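Local atomic coordinates of probable csgAB operon transcriptional regulatory protein (Salmonella typhimurium, PDB entry 5XP0), a protein that acts, through a receiver-like regulatory domain, as master regulator of adhesive curli fimbriae expression, being needed for csgAB transcription and promoting biofilm formation. Residues 34-39 and 123-128; 60-65 and 130-135; 103-108 and 114-119; 22-25 and 29-32; 48-53 and 68-73. All coordinates share one frame; numbering follows the deposited sequence.

Contact 1. Residues 34-39 and 123-128; sequences LQHLKQ and HVVSGL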
# COMPACT_ATOMS: atom_id res chain seq x y z
N LEU B 34 -5.17 -0.84 -5.81
CA LEU B 34 -6.29 -0.25 -6.54
C LEU B 34 -6.42 -0.86 -7.95
O LEU B 34 -7.52 -1.15 -8.43
CB LEU B 34 -6.10 1.24 -6.61
CG LEU B 34 -7.25 1.93 -7.36
CD1 LEU B 34 -8.58 1.81 -6.63
CD2 LEU B 34 -6.86 3.36 -7.59
N GLN B 35 -5.32 -0.99 -8.65
CA GLN B 35 -5.41 -1.56 -10.00
C GLN B 35 -5.95 -2.98 -9.95
O GLN B 35 -6.72 -3.40 -10.84
CB GLN B 35 -4.05 -1.53 -10.68
CG GLN B 35 -3.62 -0.14 -11.15
CD GLN B 35 -2.53 -0.19 -12.20
OE1 GLN B 35 -2.40 -1.16 -12.95
NE2 GLN B 35 -1.71 0.86 -12.25
N HIS B 36 -5.53 -3.75 -8.96
CA HIS B 36 -6.00 -5.12 -8.84
C HIS B 36 -7.50 -5.15 -8.58
O HIS B 36 -8.23 -5.94 -9.18
CB HIS B 36 -5.25 -5.82 -7.72
CG HIS B 36 -5.66 -7.24 -7.55
ND1 HIS B 36 -6.28 -7.71 -6.42
CD2 HIS B 36 -5.58 -8.29 -8.40
CE1 HIS B 36 -6.53 -9.00 -6.56
NE2 HIS B 36 -6.11 -9.38 -7.75
N LEU B 37 -7.99 -4.26 -7.73
CA LEU B 37 -9.43 -4.25 -7.46
C LEU B 37 -10.20 -3.78 -8.69
O LEU B 37 -11.23 -4.36 -9.04
CB LEU B 37 -9.73 -3.36 -6.24
CG LEU B 37 -9.11 -3.81 -4.91
CD1 LEU B 37 -9.53 -2.89 -3.78
CD2 LEU B 37 -9.56 -5.23 -4.56
N LYS B 38 -9.70 -2.76 -9.38
CA LYS B 38 -10.38 -2.27 -10.56
C LYS B 38 -10.49 -3.36 -11.60
O LYS B 38 -11.56 -3.55 -12.20
CB LYS B 38 -9.66 -1.04 -11.14
CG LYS B 38 -9.91 0.22 -10.35
CD LYS B 38 -8.98 1.33 -10.81
CE LYS B 38 -9.24 1.73 -12.23
NZ LYS B 38 -8.30 2.80 -12.65
N GLN B 39 -9.39 -4.08 -11.83
CA GLN B 39 -9.41 -5.12 -12.86
C GLN B 39 -10.23 -6.31 -12.43
O GLN B 39 -10.95 -6.89 -13.24
CB GLN B 39 -7.98 -5.57 -13.18
CG GLN B 39 -7.19 -4.58 -13.98
CD GLN B 39 -5.72 -4.91 -14.00
OE1 GLN B 39 -5.31 -5.98 -13.53
NE2 GLN B 39 -4.91 -4.01 -14.54
N HIS B 123 -10.11 -12.78 -0.55
CA HIS B 123 -11.07 -12.43 0.50
C HIS B 123 -11.69 -11.05 0.22
O HIS B 123 -12.91 -10.85 0.29
CB HIS B 123 -10.29 -12.43 1.83
CG HIS B 123 -11.03 -12.92 3.04
ND1 HIS B 123 -11.59 -12.08 3.97
CD2 HIS B 123 -11.18 -14.18 3.53
CE1 HIS B 123 -12.11 -12.79 4.95
NE2 HIS B 123 -11.88 -14.07 4.71
N VAL B 124 -10.83 -10.06 -0.05
CA VAL B 124 -11.32 -8.70 -0.18
C VAL B 124 -12.07 -8.51 -1.50
O VAL B 124 -13.14 -7.88 -1.52
CB VAL B 124 -10.17 -7.71 0.03
CG1 VAL B 124 -10.60 -6.29 -0.22
CG2 VAL B 124 -9.68 -7.86 1.47
N VAL B 125 -11.54 -9.05 -2.61
CA VAL B 125 -12.29 -9.01 -3.88
C VAL B 125 -13.67 -9.60 -3.69
O VAL B 125 -14.68 -9.05 -4.16
CB VAL B 125 -11.54 -9.78 -4.98
CG1 VAL B 125 -12.45 -10.09 -6.20
CG2 VAL B 125 -10.30 -9.00 -5.41
N SER B 126 -13.73 -10.76 -3.06
CA SER B 126 -15.02 -11.43 -2.88
C SER B 126 -15.98 -10.57 -2.07
O SER B 126 -17.16 -10.46 -2.40
CB SER B 126 -14.80 -12.79 -2.23
OG SER B 126 -14.40 -13.74 -3.20
N GLY B 127 -15.49 -9.92 -1.03
CA GLY B 127 -16.35 -9.04 -0.27
C GLY B 127 -16.88 -7.89 -1.11
O GLY B 127 -18.06 -7.54 -1.03
N LEU B 128 -16.00 -7.28 -1.91
CA LEU B 128 -16.42 -6.16 -2.75
C LEU B 128 -17.38 -6.60 -3.85
O LEU B 128 -18.27 -5.83 -4.23
CB LEU B 128 -15.17 -5.46 -3.34
CG LEU B 128 -14.36 -4.72 -2.27
CD1 LEU B 128 -13.02 -4.20 -2.82
CD2 LEU B 128 -15.15 -3.56 -1.69

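Contact 2. Residues 60-65 and 130-135; sequences GCIVLM and GILRGE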
# COMPACT_ATOMS: atom_id res chain seq x y z
N GLY B 60 -21.68 7.34 -6.72
CA GLY B 60 -21.67 5.90 -6.48
C GLY B 60 -20.51 5.38 -5.64
O GLY B 60 -20.21 4.18 -5.66
N CYS B 61 -19.84 6.27 -4.91
CA CYS B 61 -18.54 5.95 -4.38
C CYS B 61 -18.58 4.83 -3.34
O CYS B 61 -19.36 4.85 -2.38
CB CYS B 61 -17.89 7.19 -3.78
SG CYS B 61 -17.28 8.33 -5.01
N ILE B 62 -17.68 3.88 -3.51
CA ILE B 62 -17.40 2.87 -2.51
C ILE B 62 -16.07 3.29 -1.91
O ILE B 62 -15.01 3.11 -2.53
CB ILE B 62 -17.35 1.46 -3.11
CG1 ILE B 62 -18.73 1.10 -3.70
CG2 ILE B 62 -16.86 0.48 -2.06
CD1 ILE B 62 -18.68 -0.05 -4.59
N VAL B 63 -16.11 3.86 -0.72
CA VAL B 63 -14.90 4.37 -0.08
C VAL B 63 -14.23 3.22 0.64
O VAL B 63 -14.86 2.52 1.43
CB VAL B 63 -15.24 5.50 0.90
CG1 VAL B 63 -14.03 5.85 1.68
CG2 VAL B 63 -15.85 6.72 0.15
N LEU B 64 -12.96 2.98 0.33
CA LEU B 64 -12.16 2.05 1.12
C LEU B 64 -11.23 2.89 1.98
O LEU B 64 -10.28 3.49 1.47
CB LEU B 64 -11.36 1.11 0.24
CG LEU B 64 -12.10 0.10 -0.62
CD1 LEU B 64 -11.07 -0.78 -1.38
CD2 LEU B 64 -12.96 -0.72 0.28
N MET B 65 -11.51 2.92 3.27
CA MET B 65 -10.87 3.82 4.24
C MET B 65 -9.78 3.06 4.97
O MET B 65 -10.08 2.15 5.75
CB MET B 65 -11.91 4.29 5.24
CG MET B 65 -11.35 5.12 6.40
SD MET B 65 -10.69 6.61 5.73
CE MET B 65 -12.14 7.38 5.04
N GLY B 130 -19.59 -8.74 -3.33
CA GLY B 130 -20.84 -8.69 -2.58
C GLY B 130 -21.42 -7.29 -2.47
O GLY B 130 -22.64 -7.10 -2.60
N ILE B 131 -20.56 -6.29 -2.23
CA ILE B 131 -21.07 -4.92 -2.09
C ILE B 131 -21.72 -4.47 -3.38
O ILE B 131 -22.78 -3.82 -3.37
CB ILE B 131 -19.94 -3.95 -1.68
CG1 ILE B 131 -19.59 -4.08 -0.20
CG2 ILE B 131 -20.40 -2.50 -1.89
CD1 ILE B 131 -18.88 -5.30 0.15
N LEU B 132 -21.11 -4.81 -4.51
CA LEU B 132 -21.72 -4.46 -5.79
C LEU B 132 -23.08 -5.09 -5.95
O LEU B 132 -23.94 -4.53 -6.63
CB LEU B 132 -20.81 -4.91 -6.93
CG LEU B 132 -19.43 -4.28 -6.92
CD1 LEU B 132 -18.65 -4.71 -8.15
CD2 LEU B 132 -19.53 -2.76 -6.78
N ARG B 133 -23.31 -6.25 -5.32
CA ARG B 133 -24.61 -6.90 -5.36
C ARG B 133 -25.56 -6.35 -4.31
O ARG B 133 -26.62 -6.93 -4.11
CB ARG B 133 -24.48 -8.41 -5.15
CG ARG B 133 -23.67 -9.18 -6.18
CD ARG B 133 -23.61 -10.69 -5.85
NE ARG B 133 -22.21 -11.16 -5.84
CZ ARG B 133 -21.57 -11.67 -4.79
NH1 ARG B 133 -22.18 -11.83 -3.62
NH2 ARG B 133 -20.30 -12.04 -4.92
N GLY B 134 -25.18 -5.32 -3.58
CA GLY B 134 -26.06 -4.80 -2.55
C GLY B 134 -25.88 -5.44 -1.19
O GLY B 134 -26.73 -5.24 -0.32
N GLU B 135 -24.82 -6.23 -0.99
CA GLU B 135 -24.56 -6.88 0.29
C GLU B 135 -23.56 -6.12 1.14
O GLU B 135 -22.63 -5.49 0.63
CB GLU B 135 -24.03 -8.29 0.04
CG GLU B 135 -24.92 -9.11 -0.89
CD GLU B 135 -24.42 -10.52 -1.12
OE1 GLU B 135 -23.44 -10.94 -0.47
OE2 GLU B 135 -25.01 -11.22 -1.96

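Contact 3. Residues 103-108 and 114-119; sequences REIENW and VFYATE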
# COMPACT_ATOMS: atom_id res chain seq x y z
N ARG B 103 -18.69 -0.56 18.69
CA ARG B 103 -19.25 0.77 18.92
C ARG B 103 -18.62 1.80 18.00
O ARG B 103 -19.29 2.74 17.56
CB ARG B 103 -19.02 1.19 20.37
CG ARG B 103 -19.21 0.10 21.42
CD ARG B 103 -18.89 0.60 22.82
NE ARG B 103 -17.48 0.99 22.96
CZ ARG B 103 -16.52 0.20 23.43
NH1 ARG B 103 -16.78 -1.05 23.82
NH2 ARG B 103 -15.27 0.65 23.52
N GLU B 104 -17.34 1.63 17.69
CA GLU B 104 -16.66 2.57 16.80
C GLU B 104 -17.04 2.33 15.35
O GLU B 104 -17.27 3.28 14.59
CB GLU B 104 -15.14 2.47 16.95
CG GLU B 104 -14.62 2.61 18.37
CD GLU B 104 -15.31 3.71 19.12
OE1 GLU B 104 -15.52 4.79 18.52
OE2 GLU B 104 -15.65 3.50 20.29
N ILE B 105 -17.10 1.08 14.93
CA ILE B 105 -17.54 0.77 13.57
C ILE B 105 -18.91 1.38 13.30
O ILE B 105 -19.14 2.01 12.25
CB ILE B 105 -17.55 -0.74 13.37
CG1 ILE B 105 -16.12 -1.25 13.37
CG2 ILE B 105 -18.26 -1.09 12.09
CD1 ILE B 105 -16.01 -2.73 13.64
N GLU B 106 -19.86 1.20 14.22
CA GLU B 106 -21.21 1.71 14.02
C GLU B 106 -21.23 3.21 13.83
O GLU B 106 -22.11 3.73 13.13
CB GLU B 106 -22.11 1.35 15.22
CG GLU B 106 -23.59 1.68 15.06
CD GLU B 106 -23.96 3.12 15.45
OE1 GLU B 106 -23.23 3.76 16.25
OE2 GLU B 106 -25.01 3.59 14.99
N ASN B 107 -20.31 3.93 14.47
CA ASN B 107 -20.32 5.39 14.34
C ASN B 107 -19.84 5.87 12.98
O ASN B 107 -19.99 7.06 12.68
CB ASN B 107 -19.46 6.01 15.44
CG ASN B 107 -20.29 6.75 16.44
OD1 ASN B 107 -20.57 7.93 16.27
ND2 ASN B 107 -20.74 6.04 17.47
N TRP B 108 -19.28 5.01 12.16
CA TRP B 108 -18.93 5.43 10.80
C TRP B 108 -20.20 5.66 9.98
O TRP B 108 -21.05 4.78 9.93
CB TRP B 108 -18.06 4.37 10.13
CG TRP B 108 -16.64 4.52 10.52
CD1 TRP B 108 -16.01 3.95 11.60
CD2 TRP B 108 -15.65 5.32 9.86
NE1 TRP B 108 -14.68 4.34 11.63
CE2 TRP B 108 -14.44 5.18 10.58
CE3 TRP B 108 -15.68 6.12 8.73
CZ2 TRP B 108 -13.28 5.83 10.20
CZ3 TRP B 108 -14.52 6.78 8.37
CH2 TRP B 108 -13.34 6.61 9.09
N VAL B 114 -16.27 -4.22 6.81
CA VAL B 114 -15.03 -4.12 7.55
C VAL B 114 -14.11 -5.22 7.04
O VAL B 114 -14.46 -6.40 7.12
CB VAL B 114 -15.22 -4.25 9.06
CG1 VAL B 114 -13.87 -4.19 9.71
CG2 VAL B 114 -16.17 -3.18 9.58
N PHE B 115 -12.97 -4.84 6.50
CA PHE B 115 -11.95 -5.79 6.10
C PHE B 115 -10.84 -5.81 7.14
O PHE B 115 -10.30 -4.76 7.47
CB PHE B 115 -11.38 -5.39 4.74
CG PHE B 115 -12.37 -5.52 3.63
CD1 PHE B 115 -12.84 -6.75 3.27
CD2 PHE B 115 -12.84 -4.39 2.97
CE1 PHE B 115 -13.78 -6.88 2.27
CE2 PHE B 115 -13.75 -4.50 1.96
CZ PHE B 115 -14.23 -5.77 1.60
N TYR B 116 -10.50 -6.99 7.63
CA TYR B 116 -9.38 -7.13 8.58
C TYR B 116 -8.10 -7.69 7.94
O TYR B 116 -6.99 -7.42 8.42
CB TYR B 116 -9.79 -8.07 9.73
CG TYR B 116 -10.91 -7.59 10.55
CD1 TYR B 116 -10.69 -6.69 11.58
CD2 TYR B 116 -12.21 -8.04 10.31
CE1 TYR B 116 -11.72 -6.24 12.35
CE2 TYR B 116 -13.24 -7.60 11.07
CZ TYR B 116 -12.99 -6.69 12.09
OH TYR B 116 -14.04 -6.27 12.84
N ALA B 117 -8.24 -8.46 6.86
CA ALA B 117 -7.14 -9.27 6.36
C ALA B 117 -6.10 -8.38 5.71
O ALA B 117 -6.43 -7.51 4.91
CB ALA B 117 -7.63 -10.31 5.35
N THR B 118 -4.84 -8.61 6.05
CA THR B 118 -3.73 -7.92 5.40
C THR B 118 -3.02 -8.83 4.41
O THR B 118 -2.09 -8.40 3.73
CB THR B 118 -2.78 -7.37 6.50
OG1 THR B 118 -3.25 -6.09 6.98
CG2 THR B 118 -1.33 -7.24 6.03
N GLU B 119 -3.49 -10.07 4.25
CA GLU B 119 -2.81 -11.03 3.37
C GLU B 119 -3.70 -11.67 2.31
O GLU B 119 -3.15 -12.33 1.41
CB GLU B 119 -2.19 -12.15 4.22
CG GLU B 119 -1.25 -11.67 5.31
CD GLU B 119 -0.80 -12.80 6.22
OE1 GLU B 119 -1.49 -13.84 6.27
OE2 GLU B 119 0.25 -12.64 6.89

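Contact 4. Residues 22-25 and 29-32; sequences LITK and QATA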
# COMPACT_ATOMS: atom_id res chain seq x y z
N LEU B 22 -10.13 4.76 -2.94
CA LEU B 22 -9.24 4.19 -1.96
C LEU B 22 -8.57 5.35 -1.23
O LEU B 22 -7.77 6.09 -1.82
CB LEU B 22 -8.26 3.26 -2.65
CG LEU B 22 -7.06 2.84 -1.78
CD1 LEU B 22 -7.51 2.06 -0.60
CD2 LEU B 22 -6.22 1.96 -2.61
N ILE B 23 -8.87 5.49 0.03
CA ILE B 23 -8.36 6.59 0.82
C ILE B 23 -7.31 6.03 1.74
O ILE B 23 -7.62 5.29 2.69
CB ILE B 23 -9.46 7.29 1.61
CG1 ILE B 23 -10.51 7.85 0.66
CG2 ILE B 23 -8.85 8.43 2.49
CD1 ILE B 23 -11.68 8.56 1.38
N THR B 24 -6.06 6.39 1.48
CA THR B 24 -4.93 5.79 2.16
C THR B 24 -3.72 6.70 1.99
O THR B 24 -3.82 7.84 1.52
CB THR B 24 -4.67 4.40 1.58
OG1 THR B 24 -3.59 3.77 2.29
CG2 THR B 24 -4.35 4.56 0.13
N LYS B 25 -2.55 6.19 2.36
CA LYS B 25 -1.31 6.89 2.07
C LYS B 25 -0.92 6.58 0.63
O LYS B 25 -0.76 5.40 0.28
CB LYS B 25 -0.20 6.41 2.98
CG LYS B 25 1.19 6.99 2.62
CD LYS B 25 2.27 6.45 3.55
CE LYS B 25 2.25 7.02 4.93
NZ LYS B 25 3.61 6.83 5.56
N GLN B 29 2.39 0.71 -3.55
CA GLN B 29 1.59 -0.46 -3.22
C GLN B 29 0.09 -0.16 -3.19
O GLN B 29 -0.70 -1.01 -3.57
CB GLN B 29 2.03 -1.11 -1.92
CG GLN B 29 2.03 -0.26 -0.77
CD GLN B 29 3.37 0.42 -0.52
OE1 GLN B 29 4.00 0.95 -1.45
NE2 GLN B 29 3.81 0.41 0.73
N ALA B 30 -0.31 1.05 -2.78
CA ALA B 30 -1.73 1.42 -2.87
C ALA B 30 -2.21 1.41 -4.31
O ALA B 30 -3.32 0.96 -4.61
CB ALA B 30 -1.94 2.79 -2.24
N THR B 31 -1.39 1.91 -5.23
CA THR B 31 -1.74 1.84 -6.64
C THR B 31 -1.88 0.41 -7.11
O THR B 31 -2.82 0.10 -7.87
CB THR B 31 -0.65 2.57 -7.46
OG1 THR B 31 -0.67 3.95 -7.11
CG2 THR B 31 -0.87 2.38 -8.97
N ALA B 32 -0.98 -0.47 -6.68
CA ALA B 32 -1.08 -1.88 -7.07
C ALA B 32 -2.37 -2.48 -6.55
O ALA B 32 -3.02 -3.26 -7.25
CB ALA B 32 0.10 -2.71 -6.53

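Contact 5. Residues 48-53 and 68-73; sequences HNIQRS and MEADKK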
# COMPACT_ATOMS: atom_id res chain seq x y z
N HIS B 48 -7.01 8.43 -3.07
CA HIS B 48 -7.01 9.77 -2.46
C HIS B 48 -6.20 9.76 -1.18
O HIS B 48 -6.41 8.92 -0.32
CB HIS B 48 -8.43 10.26 -2.18
CG HIS B 48 -8.47 11.59 -1.49
ND1 HIS B 48 -8.48 12.78 -2.18
CD2 HIS B 48 -8.47 11.91 -0.17
CE1 HIS B 48 -8.53 13.78 -1.32
NE2 HIS B 48 -8.53 13.28 -0.09
N ASN B 49 -5.32 10.76 -1.02
CA ASN B 49 -4.49 10.88 0.17
C ASN B 49 -5.35 11.14 1.40
O ASN B 49 -5.99 12.20 1.50
CB ASN B 49 -3.52 12.04 0.00
CG ASN B 49 -2.44 12.04 1.06
OD1 ASN B 49 -2.64 11.55 2.18
ND2 ASN B 49 -1.28 12.54 0.70
N ILE B 50 -5.34 10.20 2.34
CA ILE B 50 -6.11 10.27 3.58
C ILE B 50 -5.80 11.52 4.38
O ILE B 50 -6.64 11.97 5.19
CB ILE B 50 -5.82 9.01 4.42
CG1 ILE B 50 -6.78 8.95 5.61
CG2 ILE B 50 -4.34 8.97 4.90
CD1 ILE B 50 -6.82 7.58 6.28
N GLN B 51 -4.62 12.10 4.18
CA GLN B 51 -4.27 13.33 4.88
C GLN B 51 -4.67 14.57 4.11
O GLN B 51 -4.42 15.68 4.59
CB GLN B 51 -2.78 13.36 5.22
CG GLN B 51 -2.43 12.19 6.11
CD GLN B 51 -1.19 12.42 6.94
OE1 GLN B 51 -1.27 12.42 8.18
NE2 GLN B 51 -0.06 12.63 6.29
N ARG B 52 -5.30 14.44 2.95
CA ARG B 52 -5.76 15.61 2.23
C ARG B 52 -7.28 15.67 2.21
O ARG B 52 -7.97 14.65 2.23
CB ARG B 52 -5.19 15.67 0.82
CG ARG B 52 -3.71 16.04 0.89
CD ARG B 52 -3.08 16.54 -0.39
NE ARG B 52 -1.66 16.82 -0.17
CZ ARG B 52 -1.20 17.93 0.42
NH1 ARG B 52 -2.04 18.87 0.84
NH2 ARG B 52 0.10 18.11 0.58
N SER B 53 -7.78 16.91 2.24
CA SER B 53 -9.20 17.16 2.23
C SER B 53 -9.80 16.80 0.89
O SER B 53 -9.12 16.74 -0.13
CB SER B 53 -9.49 18.64 2.53
OG SER B 53 -8.82 19.50 1.61
N MET B 68 -5.22 1.65 8.93
CA MET B 68 -3.84 1.70 9.41
C MET B 68 -3.23 3.08 9.26
O MET B 68 -2.19 3.35 9.87
CB MET B 68 -2.97 0.73 8.63
CG MET B 68 -2.92 -0.69 9.15
SD MET B 68 -1.82 -1.68 8.09
CE MET B 68 -2.21 -3.34 8.68
N GLU B 69 -3.81 3.95 8.45
CA GLU B 69 -3.30 5.30 8.26
C GLU B 69 -4.12 6.33 9.02
O GLU B 69 -3.86 7.52 8.91
CB GLU B 69 -3.30 5.64 6.76
CG GLU B 69 -2.42 4.72 5.94
CD GLU B 69 -0.99 4.72 6.44
OE1 GLU B 69 -0.46 5.81 6.71
OE2 GLU B 69 -0.43 3.63 6.62
N ALA B 70 -5.09 5.88 9.80
CA ALA B 70 -6.04 6.76 10.48
C ALA B 70 -5.68 6.83 11.95
O ALA B 70 -5.26 5.84 12.54
CB ALA B 70 -7.48 6.27 10.32
N ASP B 71 -5.70 8.04 12.48
CA ASP B 71 -5.67 8.30 13.91
C ASP B 71 -6.99 8.93 14.29
O ASP B 71 -7.88 9.11 13.46
CB ASP B 71 -4.47 9.20 14.24
CG ASP B 71 -4.42 10.44 13.37
OD1 ASP B 71 -5.49 10.89 12.92
OD2 ASP B 71 -3.31 10.95 13.13
N LYS B 72 -7.10 9.34 15.55
CA LYS B 72 -8.39 9.82 16.02
C LYS B 72 -8.80 11.06 15.24
O LYS B 72 -9.98 11.25 14.93
CB LYS B 72 -8.33 10.12 17.52
CG LYS B 72 -9.62 10.71 18.10
CD LYS B 72 -9.46 11.14 19.56
CE LYS B 72 -10.79 11.45 20.23
NZ LYS B 72 -11.43 12.70 19.72
N LYS B 73 -7.83 11.91 14.91
CA LYS B 73 -8.14 13.14 14.19
C LYS B 73 -8.70 12.84 12.81
O LYS B 73 -9.74 13.36 12.40
CB LYS B 73 -6.87 13.99 14.10
CG LYS B 73 -6.45 14.62 15.41
CD LYS B 73 -5.07 15.25 15.33
CE LYS B 73 -4.60 15.78 16.68
NZ LYS B 73 -5.41 16.92 17.18

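Contact 1. Residues 34-39 and 123-128
L37 and V125 are the nearest CA pair of the segments 34-39 and 123-128, two helical stretches that run in roughly the same direction, inclined at 47° (signed crossing -47°), with axes 10.7 Å apart at their nearest. The CA atoms of L37 and V125 lie 6.6 Å from each other, and the gap is filled by side chains alone: no hydrogen bond joins the two segments. L37 contributes the largest share, through both methyls. CD1 meets L128 CD1 at 3.8 Å, the two leucine side chains being roughly perpendicular, while CD2 touches V125 CG2 at 3.9 Å where the leucine and valine side chains lie antiparallel alongside each other. L128 CD1 also approaches L37 CD2 at 4.0 Å, so this one methyl of L128 sits against both branches of L37. In the five-stranded alpha/beta receiver fold, helices 28-41 and 121-132 pack on one face of the parallel sheet, and the leucine pair reaches that sheet as well: both L37 and L128 also touch L64 of strand 61-66. H36 adds a third contact. Its CG is trans to the backbone N (chi1 -179°), which carries the imidazole toward helix 121-132, where CE1 comes within 3.9 Å of V125 CG2. The methyl meets the ring obliquely. V125 CG2 is thus shared by H36 and L37, and V125 also touches the S40 side chain of helix 28-41. F115 also packs on V124 and L128, and L28 of the second subunit packs on V124.

Contact 2. Residues 60-65 and 130-135
I62, I131 and L132 form a sheet-to-helix packing site, where the last turn of helix 121-132 rests on strand 61-66, the middle strand of the parallel sheet. The evidence is two methyl contacts, both made by one atom. I62 CD1 reaches L132 CD2 at 3.6 Å, the isoleucine lying crosswise to the leucine, and I131 CG2 at 4.0 Å. The CA atoms of I62 and I131 are 8.6 Å apart, so the isoleucine must extend to bridge the space. It does this with CD1 trans along the chain (chi2 164°), its CA-CB bond already aimed at the helix. L132 starts out beside the contact and brings only its end to it. This is the usual layer packing of a CheY-like receiver fold, in which amphipathic helices cover the parallel sheet; I62 and I131 both touch L92 on the adjacent strand 90-94, and L132 also lies on H18. Immediately beyond the contact the helix is closed by a Schellman motif: G134, with positive phi (89°), is the C-prime residue, G134 N bonds to I131 O at 2.8 Å, and E135 N bonds to G130 O at 2.8 Å. R133 folds back over this end: G130 CA lies 3.6 Å above the plane of its guanidinium, toward the rim. E135 OE2 sits at the edge of that group, in its plane, a salt bridge with R133 NH1 at 3.3 Å whose hydrogen bond is weak.

Contact 3. Residues 103-108 and 114-119
I105 meets V114 by purely apolar contact, the two side chains reaching toward each other tip to tip across CA atoms 8.2 Å apart. I105 CG2 lies 3.9 Å from V114 CG2, and I105 CD1 approaches the same valine methyl at 4.1 Å, so V114 CG2 is seated against both branches of the isoleucine. The other valine methyl, CG1, is left to a different partner. The second kind of interaction is aromatic. V114 CG1 lies over one face of the Y116 ring, 3.5 Å above the plane and displaced toward the rim, a CH-pi arrangement within the segment; the ring's far end then brings Y116 OH to 4.1 Å from I105 CD1, a van der Waals approach at the edge of the contact. Polar interactions serve the helix end instead of the interface: W108 N donates to I105 O at 3.0 Å, and the same oxygen lies at the edge of the indole, in its plane. W108 NE1 is hydrogen-bonded to the hydroxyl of Y100. The contact therefore joins helix 102-107 to the end of strand 111-114 and the loop that follows: L142 of helix 140-147 and Y100 add to the cover of I105, W108 packs on strand 90-94 and helix 72-83, and T118 O bonds to T31 OG1 of the second subunit.

Contact 4. Residues 22-25 and 29-32
L22, the first residue to touch helix 28-41, sends its CD2 to the backbone of A30. With chi1 at 166° the leucine swings its branches past its own carbonyl side, and CD2 comes to 3.7 Å from A30 O and 4.4 Å from A30 CB. Two residues on, with the same face of the strand again toward the helix, T24 places CG2 at 3.8 Å from A30 CB. The same rotation about CA-CB (chi1 -177°) sets OG1 where it bonds to D66 OD2, so the threonine is divided between an apolar and a polar task. K25 ends the walk with its backbone: its carbonyl O lies 3.8 Å from A30 CB, while its side chain leads away and NZ makes a salt bridge with E69 OE1 of the second subunit. The CA atoms of K25 and A30 are 7.4 Å apart. The contact packs the first turn of the helix on the strand before it, in the beta-alpha-beta unit 19-24, 28-41, 45-49. No hydrogen bond crosses the two segments. The chemistry is van der Waals only, methyls against methyls and against two backbone oxygens, and the T24 hydroxyl and K25 amine take their partners outside it, in D66 and the second subunit.

Contact 5. Residues 48-53 and 68-73
I50 points its CB at the 3-10 turn of E69, the CA atoms of I50 and E69 being 7.4 Å apart, and from there its two branches divide the work. CG2 sits against E69 CB at 4.0 Å. CG1 continues the chain fully extended (chi1 -171°, chi2 165°); CD1 at its tip lies 4.0 Å from E69 CB and 4.0 Å from E69 O, and reaches A70 CB at 4.3 Å. The glutamate offers its aliphatic root, because a bend at chi2 (-57°) turns the carboxylate aside, to a salt bridge with K25 NZ of the second subunit. I50 is presented by a tight corner. N49 to R52 is a type I turn, closed by R52 N to N49 O, with an Asx turn inside it: N49 OD1 accepts from Q51 N at 2.9 Å. H48 NE2 adds a bond to R52 O at 2.8 Å, approaching from above the carbonyl plane. Across the way D71 N-caps helix 72-83 through OD1 to L74 N. I50 and E69 both lie just beyond the C-terminal ends of parallel strands, 45-49 and 61-66, at the sheet edge where receiver domains typically carry their active-site loops.

In the fold
All five contacts belong to one CheY-like receiver domain with a parallel sheet of strand order 2-1-3-4-5. Contact 4 comes first along the chain; contact 1 opens on the same helix, 28-41, and contacts 3 and 5 both fall between its two segments, whereas the segments of contacts 1 and 2 alternate. Contacts 1 and 2 share helix 121-132, their centres about 11 Å apart, and meet at L64. Contacts 2, 4 and 5 reach neighbouring strands, with L64 O to I23 N and T24 O to I50 N probably hydrogen-bonded. Contacts 1 and 5 are the farthest apart, centres about 21 Å. Contacts 1, 3, 4 and 5 also touch the second subunit, so the domain's interior packing and its dimer interface use many of the same segments.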